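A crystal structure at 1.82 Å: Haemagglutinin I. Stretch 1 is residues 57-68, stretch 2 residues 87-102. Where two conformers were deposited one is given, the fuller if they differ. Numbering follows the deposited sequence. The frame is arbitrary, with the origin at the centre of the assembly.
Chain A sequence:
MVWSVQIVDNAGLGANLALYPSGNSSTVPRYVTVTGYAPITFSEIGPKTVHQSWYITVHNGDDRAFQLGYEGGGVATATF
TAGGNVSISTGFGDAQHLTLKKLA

Stretch 1 (57-68) TVHNGDDRAFQL
Stretch 2 87-102: SISTGFGDAQHLTLKK

Two β-hairpins that share no backbone-to-backbone hydrogen bonds can still be packed together through an apolar core with polar clasps at its margins, and the protein Haemagglutinin offers a compact example, burying 659 Å² summed over both sides. At the centre, Leu98 (chi1 60°, chi2 81°) points toward the first hairpin, its CD2 4.1 Å from Val58 CG1, 4.2 Å from Ala65 CB and 3.9 Å from Phe66 CZ. Ile88 (m, t) extends the patch: its CD1 lies 3.9 Å from Phe66 CZ, at the ring edge, and 4.1 Å from Val58 CG1 (t), while its CG2 meets CD1 of Leu68 (m, t) at 3.7 Å.

Strands 57-60 and 63-68 pair through Val58 N to Phe66 O (2.9 Å) and Ala65 N to Val58 O (2.8 Å), closed by a type II' turn from Asn60 to Asp63, with Gly61 at phi/psi 61/-127. The second strand is irregular at Ala65 (-87/-56) and Phe66 (-174/176), and Phe66 N adds a weak bond to Val58 O (3.5 Å). Strands 87-89 and 96-99 pair through reciprocal Ile88–Gln96 N-to-O bonds, both 2.9 Å. Strand 96-99 is roughly antiparallel to strand 63-68 (160°), 8.1 Å away at closest approach; nearest CA atoms are Asn60–Leu100 and Ala65–Leu98 (both 7.3 Å), Phe66–Gln96 (7.8 Å) and Leu68–Thr90 (6.9 Å).

Farther out, Gln96 (m, t, chi3 76°) serves two chemistries. Its CB sits 3.5 Å from the centroid of the Phe66 ring (chi1 39°, chi2 75°), 6° off the normal, a CH-π contact; its NE2 donates to Gln67 O at 3.1 Å.

At the turn, Asn60 (t, chi2 3°) sends ND2 to Thr99 O (2.9 Å), and a water bridges its OD1 to Lys101 N, 2.8 Å from each. Lys101 (chi1 to chi4 -69°, 144°, 71°, 147°) donates from NZ to Asn60 O at 2.7 Å, a carbonyl that also accepts from Asp63 N (3.2 Å), and reaches OD2 of Asp63 (m, chi2 -42°) at 3.0 Å, a salt bridge whose hydrogen bond is weak. A second water bridges that pair, donating to Asp63 OD2 (2.5 Å) and accepting from Lys101 NZ (2.8 Å).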

ATOM      1  N   THR A  57       3.989   8.568 -11.583  1.00 18.22           N
ATOM      2  CA  THR A  57       2.876   9.179 -10.853  1.00 17.98           C
ATOM      3  C   THR A  57       2.862   8.687  -9.410  1.00 18.03           C
ATOM      4  O   THR A  57       3.129   7.518  -9.142  1.00 17.74           O
ATOM      5  CB  THR A  57       1.556   8.866 -11.526  1.00 18.06           C
ATOM      6  OG1 THR A  57       1.596   9.423 -12.844  1.00 18.86           O
ATOM      7  CG2 THR A  57       0.397   9.472 -10.740  1.00 17.53           C
ATOM      8  N   VAL A  58       2.609   9.610  -8.495  1.00 17.55           N
ATOM      9  CA  VAL A  58       2.633   9.300  -7.067  1.00 17.43           C
ATOM     10  C   VAL A  58       1.238   9.490  -6.492  1.00 17.58           C
ATOM     11  O   VAL A  58       0.615  10.562  -6.671  1.00 17.79           O
ATOM     12  CB  VAL A  58       3.676  10.174  -6.336  1.00 17.59           C
ATOM     13  CG1 VAL A  58       3.700   9.873  -4.818  1.00 16.28           C
ATOM     14  CG2 VAL A  58       5.048   9.952  -6.944  1.00 17.36           C
ATOM     15  N   HIS A  59       0.737   8.438  -5.834  1.00 16.46           N
ATOM     16  CA  HIS A  59      -0.497   8.534  -5.066  1.00 16.46           C
ATOM     17  C   HIS A  59      -0.209   8.476  -3.566  1.00 17.27           C
ATOM     18  O   HIS A  59       0.530   7.598  -3.082  1.00 17.43           O
ATOM     19  CB  HIS A  59      -1.482   7.435  -5.474  1.00 15.88           C
ATOM     20  CG  HIS A  59      -2.166   7.709  -6.771  1.00 15.01           C
ATOM     21  ND1 HIS A  59      -1.581   7.445  -7.987  1.00 15.90           N
ATOM     22  CD2 HIS A  59      -3.377   8.254  -7.041  1.00 15.39           C
ATOM     23  CE1 HIS A  59      -2.402   7.811  -8.957  1.00 15.32           C
ATOM     24  NE2 HIS A  59      -3.503   8.295  -8.408  1.00 16.20           N
ATOM     25  N   ASN A  60      -0.764   9.426  -2.836  1.00 17.69           N
ATOM     26  CA  ASN A  60      -0.663   9.427  -1.374  1.00 17.75           C
ATOM     27  C   ASN A  60      -1.962   8.810  -0.839  1.00 18.94           C
ATOM     28  O   ASN A  60      -3.011   9.469  -0.783  1.00 18.23           O
ATOM     29  CB  ASN A  60      -0.429  10.858  -0.870  1.00 18.42           C
ATOM     30  CG  ASN A  60      -0.061  10.919   0.609  1.00 18.67           C
ATOM     31  OD1 ASN A  60       0.085   9.888   1.284  1.00 22.56           O
ATOM     32  ND2 ASN A  60       0.077  12.139   1.120  1.00 19.56           N
ATOM     33  N   GLY A  61      -1.906   7.520  -0.486  1.00 18.95           N
ATOM     34  CA  GLY A  61      -3.134   6.775  -0.216  1.00 19.96           C
ATOM     35  C   GLY A  61      -3.956   6.780  -1.497  1.00 21.49           C
ATOM     36  O   GLY A  61      -3.436   6.418  -2.577  1.00 20.60           O
ATOM     37  N   ASP A  62      -5.215   7.213  -1.379  1.00 21.87           N
ATOM     38  CA  ASP A  62      -6.172   7.236  -2.498  1.00 23.74           C
ATOM     39  C   ASP A  62      -5.813   8.295  -3.544  1.00 23.70           C
ATOM     40  O   ASP A  62      -6.111   8.146  -4.729  1.00 24.44           O
ATOM     41  CB  ASP A  62      -7.590   7.597  -1.995  1.00 24.34           C
ATOM     42  CG  ASP A  62      -8.350   6.428  -1.343  1.00 27.81           C
ATOM     43  OD1 ASP A  62      -7.800   5.635  -0.589  1.00 29.37           O
ATOM     44  OD2 ASP A  62      -9.580   6.346  -1.541  1.00 34.32           O
ATOM     45  N   ASP A  63      -5.203   9.377  -3.088  1.00 23.84           N
ATOM     46  CA  ASP A  63      -5.172  10.619  -3.861  1.00 24.51           C
ATOM     47  C   ASP A  63      -3.903  10.857  -4.671  1.00 23.41           C
ATOM     48  O   ASP A  63      -2.786  10.616  -4.213  1.00 22.60           O
ATOM     49  CB  ASP A  63      -5.434  11.792  -2.941  1.00 25.89           C
ATOM     50  CG  ASP A  63      -6.749  11.651  -2.199  1.00 27.60           C
ATOM     51  OD1 ASP A  63      -7.783  11.237  -2.808  1.00 31.50           O
ATOM     52  OD2 ASP A  63      -6.734  11.937  -0.999  1.00 31.20           O
ATOM     53  N   ARG A  64      -4.092  11.349  -5.887  1.00 22.73           N
ATOM     54  CA  ARG A  64      -2.951  11.694  -6.703  1.00 22.65           C
ATOM     55  C   ARG A  64      -2.227  12.878  -6.064  1.00 22.69           C
ATOM     56  O   ARG A  64      -2.817  13.947  -5.844  1.00 23.29           O
ATOM     57  CB  ARG A  64      -3.365  11.981  -8.130  1.00 23.00           C
ATOM     58  CG  ARG A  64      -2.187  11.971  -9.062  1.00 25.31           C
ATOM     59  CD  ARG A  64      -2.573  12.544 -10.362  1.00 30.50           C
ATOM     60  NE  ARG A  64      -3.042  11.529 -11.281  1.00 32.14           N
ATOM     61  CZ  ARG A  64      -2.480  11.273 -12.450  1.00 30.10           C
ATOM     62  NH1 ARG A  64      -1.421  11.957 -12.834  1.00 31.63           N
ATOM     63  NH2 ARG A  64      -2.988  10.344 -13.237  1.00 29.23           N
ATOM     64  N   ALA A  65      -0.962  12.656  -5.718  1.00 21.02           N
ATOM     65  CA  ALA A  65      -0.140  13.667  -5.057  1.00 20.18           C
ATOM     66  C   ALA A  65       0.533  14.582  -6.094  1.00 19.69           C
ATOM     67  O   ALA A  65       0.360  15.814  -6.058  1.00 19.43           O
ATOM     68  CB  ALA A  65       0.899  12.997  -4.163  1.00 19.79           C
ATOM     69  N   PHE A  66       1.279  13.978  -7.016  1.00 19.32           N
ATOM     70  CA  PHE A  66       1.992  14.697  -8.090  1.00 20.02           C
ATOM     71  C   PHE A  66       2.616  13.708  -9.047  1.00 20.30           C
ATOM     72  O   PHE A  66       2.579  12.495  -8.802  1.00 20.49           O
ATOM     73  CB  PHE A  66       3.087  15.653  -7.545  1.00 19.75           C
ATOM     74  CG  PHE A  66       3.860  15.110  -6.357  1.00 20.11           C
ATOM     75  CD1 PHE A  66       4.838  14.120  -6.526  1.00 20.91           C
ATOM     76  CD2 PHE A  66       3.602  15.587  -5.065  1.00 22.48           C
ATOM     77  CE1 PHE A  66       5.550  13.611  -5.416  1.00 21.52           C
ATOM     78  CE2 PHE A  66       4.305  15.083  -3.952  1.00 21.90           C
ATOM     79  CZ  PHE A  66       5.285  14.100  -4.138  1.00 20.50           C
ATOM     80  N   GLN A  67       3.226  14.221 -10.113  1.00 20.02           N
ATOM     81  CA  GLN A  67       3.927  13.376 -11.052  1.00 19.82           C
ATOM     82  C   GLN A  67       5.364  13.843 -11.149  1.00 20.56           C
ATOM     83  O   GLN A  67       5.632  15.062 -11.131  1.00 20.37           O
ATOM     84  CB  GLN A  67       3.254  13.448 -12.419  1.00 20.05           C
ATOM     85  CG  GLN A  67       3.769  12.432 -13.425  1.00 19.54           C
ATOM     86  CD  GLN A  67       2.966  12.488 -14.727  1.00 20.43           C
ATOM     87  OE1 GLN A  67       3.351  13.188 -15.666  1.00 21.73           O
ATOM     88  NE2 GLN A  67       1.822  11.794 -14.758  1.00 19.43           N
ATOM     89  N   LEU A  68       6.269  12.873 -11.265  1.00 20.00           N
ATOM     90  CA  LEU A  68       7.703  13.089 -11.398  1.00 21.14           C
ATOM     91  C   LEU A  68       8.125  12.761 -12.831  1.00 20.83           C
ATOM     92  O   LEU A  68       7.529  11.894 -13.473  1.00 21.51           O
ATOM     93  CB  LEU A  68       8.453  12.128 -10.485  1.00 21.57           C
ATOM     94  CG  LEU A  68       7.922  11.896  -9.053  1.00 25.24           C
ATOM     95  CD1 LEU A  68       8.521  10.617  -8.470  1.00 27.08           C
ATOM     96  CD2 LEU A  68       8.284  13.090  -8.200  1.00 25.52           C
ATOM     97  N   SER A  87      10.073  13.915   1.154  1.00 16.49           N
ATOM     98  CA  SER A  87      10.519  14.640  -0.024  1.00 17.37           C
ATOM     99  C   SER A  87      10.870  13.625  -1.100  1.00 17.56           C
ATOM    100  O   SER A  87      11.681  12.742  -0.849  1.00 18.57           O
ATOM    101  CB  SER A  87      11.744  15.489   0.315  1.00 18.36           C
ATOM    102  OG  SER A  87      12.222  16.165  -0.836  1.00 18.61           O
ATOM    103  N   ILE A  88      10.261  13.765  -2.286  1.00 17.36           N
ATOM    104  CA  ILE A  88      10.484  12.826  -3.393  1.00 17.79           C
ATOM    105  C   ILE A  88      11.088  13.536  -4.598  1.00 17.97           C
ATOM    106  O   ILE A  88      10.569  14.552  -5.042  1.00 18.00           O
ATOM    107  CB  ILE A  88       9.177  12.103  -3.807  1.00 17.59           C
ATOM    108  CG1 ILE A  88       8.525  11.457  -2.565  1.00 17.11           C
ATOM    109  CG2 ILE A  88       9.471  11.060  -4.880  1.00 18.32           C
ATOM    110  CD1 ILE A  88       7.106  10.938  -2.781  1.00 17.45           C
ATOM    111  N   SER A  89      12.201  13.006  -5.090  1.00 18.49           N
ATOM    112  CA  SER A  89      12.915  13.636  -6.181  1.00 20.01           C
ATOM    113  C   SER A  89      13.466  12.595  -7.150  1.00 20.07           C
ATOM    114  O   SER A  89      13.812  11.484  -6.742  1.00 20.99           O
ATOM    115  CB  SER A  89      14.058  14.491  -5.628  1.00 20.62           C
ATOM    116  OG  SER A  89      14.773  15.072  -6.714  1.00 24.74           O
ATOM    117  N   THR A  90      13.554  12.963  -8.427  1.00 19.21           N
ATOM    118  CA  THR A  90      14.208  12.120  -9.439  1.00 19.49           C
ATOM    119  C   THR A  90      15.506  12.762  -9.957  1.00 19.43           C
ATOM    120  O   THR A  90      16.245  12.156 -10.743  1.00 18.97           O
ATOM    121  CB  THR A  90      13.301  11.916 -10.670  1.00 19.59           C
ATOM    122  OG1 THR A  90      12.878  13.206 -11.133  1.00 19.86           O
ATOM    123  CG2 THR A  90      12.060  11.087 -10.309  1.00 19.27           C
ATOM    124  N   GLY A  91      15.769  13.998  -9.543  1.00 19.90           N
ATOM    125  CA  GLY A  91      16.879  14.756 -10.134  1.00 20.92           C
ATOM    126  C   GLY A  91      16.472  15.539 -11.371  1.00 21.95           C
ATOM    127  O   GLY A  91      17.306  16.211 -11.984  1.00 22.13           O
ATOM    128  N   PHE A  92      15.197  15.445 -11.748  1.00 22.03           N
ATOM    129  CA  PHE A  92      14.643  16.242 -12.850  1.00 23.08           C
ATOM    130  C   PHE A  92      13.478  17.057 -12.344  1.00 24.06           C
ATOM    131  O   PHE A  92      12.550  16.523 -11.751  1.00 24.16           O
ATOM    132  CB  PHE A  92      14.219  15.348 -14.019  1.00 21.92           C
ATOM    133  CG  PHE A  92      15.341  14.531 -14.568  1.00 22.92           C
ATOM    134  CD1 PHE A  92      16.057  14.958 -15.690  1.00 23.06           C
ATOM    135  CD2 PHE A  92      15.711  13.334 -13.950  1.00 21.25           C
ATOM    136  CE1 PHE A  92      17.123  14.198 -16.176  1.00 22.14           C
ATOM    137  CE2 PHE A  92      16.749  12.567 -14.431  1.00 22.15           C
ATOM    138  CZ  PHE A  92      17.467  12.996 -15.547  1.00 23.92           C
ATOM    139  N   GLY A  93      13.543  18.363 -12.563  1.00 24.63           N
ATOM    140  CA  GLY A  93      12.559  19.266 -12.009  1.00 26.24           C
ATOM    141  C   GLY A  93      12.801  19.363 -10.511  1.00 26.59           C
ATOM    142  O   GLY A  93      13.804  18.881 -10.002  1.00 27.64           O
ATOM    143  N   ASP A  94      11.876  19.969  -9.799  1.00 27.20           N
ATOM    144  CA  ASP A  94      12.067  20.150  -8.358  1.00 27.57           C
ATOM    145  C   ASP A  94      11.578  18.944  -7.561  1.00 26.09           C
ATOM    146  O   ASP A  94      10.679  18.233  -7.994  1.00 24.86           O
ATOM    147  CB  ASP A  94      11.383  21.423  -7.892  1.00 28.77           C
ATOM    148  CG  ASP A  94      12.012  22.662  -8.505  1.00 32.57           C
ATOM    149  OD1 ASP A  94      13.268  22.764  -8.486  1.00 36.49           O
ATOM    150  OD2 ASP A  94      11.247  23.505  -9.021  1.00 38.18           O
ATOM    151  N   ALA A  95      12.203  18.720  -6.406  1.00 25.16           N
ATOM    152  CA  ALA A  95      11.699  17.748  -5.442  1.00 24.45           C
ATOM    153  C   ALA A  95      10.314  18.195  -5.004  1.00 23.58           C
ATOM    154  O   ALA A  95      10.002  19.398  -5.017  1.00 23.99           O
ATOM    155  CB  ALA A  95      12.653  17.627  -4.225  1.00 24.22           C
ATOM    156  N   GLN A  96       9.469  17.233  -4.647  1.00 22.25           N
ATOM    157  CA  GLN A  96       8.103  17.538  -4.238  1.00 22.07           C
ATOM    158  C   GLN A  96       7.821  16.918  -2.880  1.00 21.60           C
ATOM    159  O   GLN A  96       8.290  15.819  -2.586  1.00 21.33           O
ATOM    160  CB  GLN A  96       7.132  17.050  -5.303  1.00 22.77           C
ATOM    161  CG  GLN A  96       7.386  17.771  -6.637  1.00 24.63           C
ATOM    162  CD  GLN A  96       6.355  17.471  -7.658  1.00 29.13           C
ATOM    163  OE1 GLN A  96       5.237  17.987  -7.599  1.00 28.91           O
ATOM    164  NE2 GLN A  96       6.711  16.621  -8.616  1.00 31.51           N
ATOM    165  N   HIS A  97       7.076  17.644  -2.055  1.00 20.02           N
ATOM    166  CA  HIS A  97       6.808  17.233  -0.697  1.00 19.49           C
ATOM    167  C   HIS A  97       5.389  16.678  -0.552  1.00 18.92           C
ATOM    168  O   HIS A  97       4.459  17.163  -1.198  1.00 19.18           O
ATOM    169  CB  HIS A  97       6.994  18.446   0.225  1.00 19.74           C
ATOM    170  CG  HIS A  97       6.637  18.194   1.653  1.00 19.14           C
ATOM    171  ND1 HIS A  97       5.383  18.462   2.162  1.00 20.95           N
ATOM    172  CD2 HIS A  97       7.378  17.735   2.690  1.00 18.74           C
ATOM    173  CE1 HIS A  97       5.362  18.161   3.450  1.00 20.97           C
ATOM    174  NE2 HIS A  97       6.560  17.707   3.794  1.00 18.87           N
ATOM    175  N   LEU A  98       5.234  15.670   0.308  1.00 18.84           N
ATOM    176  CA  LEU A  98       3.925  15.281   0.831  1.00 18.14           C
ATOM    177  C   LEU A  98       4.060  14.925   2.311  1.00 18.25           C
ATOM    178  O   LEU A  98       5.173  14.790   2.851  1.00 17.48           O
ATOM    179  CB  LEU A  98       3.319  14.099   0.029  1.00 18.71           C
ATOM    180  CG  LEU A  98       4.089  12.757  -0.021  1.00 19.10           C
ATOM    181  CD1 LEU A  98       3.860  11.895   1.240  1.00 17.81           C
ATOM    182  CD2 LEU A  98       3.763  11.907  -1.293  1.00 18.38           C
ATOM    183  N   THR A  99       2.913  14.775   2.954  1.00 18.18           N
ATOM    184  CA  THR A  99       2.879  14.285   4.319  0.50 18.30           C
ATOM    185  C   THR A  99       2.039  13.041   4.392  1.00 18.17           C
ATOM    186  O   THR A  99       0.938  12.959   3.805  1.00 17.94           O
ATOM    187  CB  THR A  99       2.349  15.314   5.326  0.50 18.60           C
ATOM    188  OG1 THR A  99       1.112  15.861   4.853  0.50 19.51           O
ATOM    189  CG2 THR A  99       3.360  16.409   5.514  0.50 18.36           C
ATOM    190  N   LEU A 100       2.594  12.053   5.093  1.00 17.96           N
ATOM    191  CA  LEU A 100       1.943  10.765   5.322  1.00 17.74           C
ATOM    192  C   LEU A 100       0.557  10.958   5.919  1.00 18.81           C
ATOM    193  O   LEU A 100       0.357  11.850   6.757  1.00 19.09           O
ATOM    194  CB  LEU A 100       2.795   9.907   6.267  1.00 18.12           C
ATOM    195  CG  LEU A 100       4.153   9.458   5.699  1.00 17.19           C
ATOM    196  CD1 LEU A 100       4.964   8.652   6.750  1.00 16.38           C
ATOM    197  CD2 LEU A 100       3.999   8.674   4.389  1.00 17.46           C
ATOM    198  N   LYS A 101      -0.379  10.116   5.505  1.00 18.29           N
ATOM    199  CA  LYS A 101      -1.753  10.177   6.001  1.00 19.32           C
ATOM    200  C   LYS A 101      -1.993   9.051   6.983  1.00 19.44           C
ATOM    201  O   LYS A 101      -1.844   7.868   6.632  1.00 18.40           O
ATOM    202  CB  LYS A 101      -2.726  10.074   4.828  1.00 19.95           C
ATOM    203  CG  LYS A 101      -2.688  11.292   3.951  1.00 23.04           C
ATOM    204  CD  LYS A 101      -2.881  10.935   2.487  1.00 29.20           C
ATOM    205  CE  LYS A 101      -4.274  10.503   2.185  1.00 29.51           C
ATOM    206  NZ  LYS A 101      -4.634  10.913   0.806  1.00 30.76           N
ATOM    207  N   LYS A 102      -2.345   9.410   8.221  1.00 19.72           N
ATOM    208  CA  LYS A 102      -2.609   8.396   9.235  1.00 21.59           C
ATOM    209  C   LYS A 102      -3.816   7.568   8.844  1.00 21.29           C
ATOM    210  O   LYS A 102      -4.807   8.100   8.345  1.00 21.76           O
ATOM    211  CB  LYS A 102      -2.836   9.009  10.623  1.00 22.39           C
ATOM    212  CG  LYS A 102      -1.580   9.387  11.299  1.00 26.58           C
ATOM    213  CD  LYS A 102      -1.754   9.464  12.801  1.00 32.90           C
ATOM    214  CE  LYS A 102      -0.445   9.951  13.449  1.00 36.72           C
ATOM    215  NZ  LYS A 102      -0.599  10.139  14.935  1.00 40.72           N
TER
HETATM  216  O   HOH W   1       0.303   8.297   3.529  1.00 14.56           O
HETATM  217  O   HOH W   2      -4.844  13.463  -0.311  1.00 51.52           O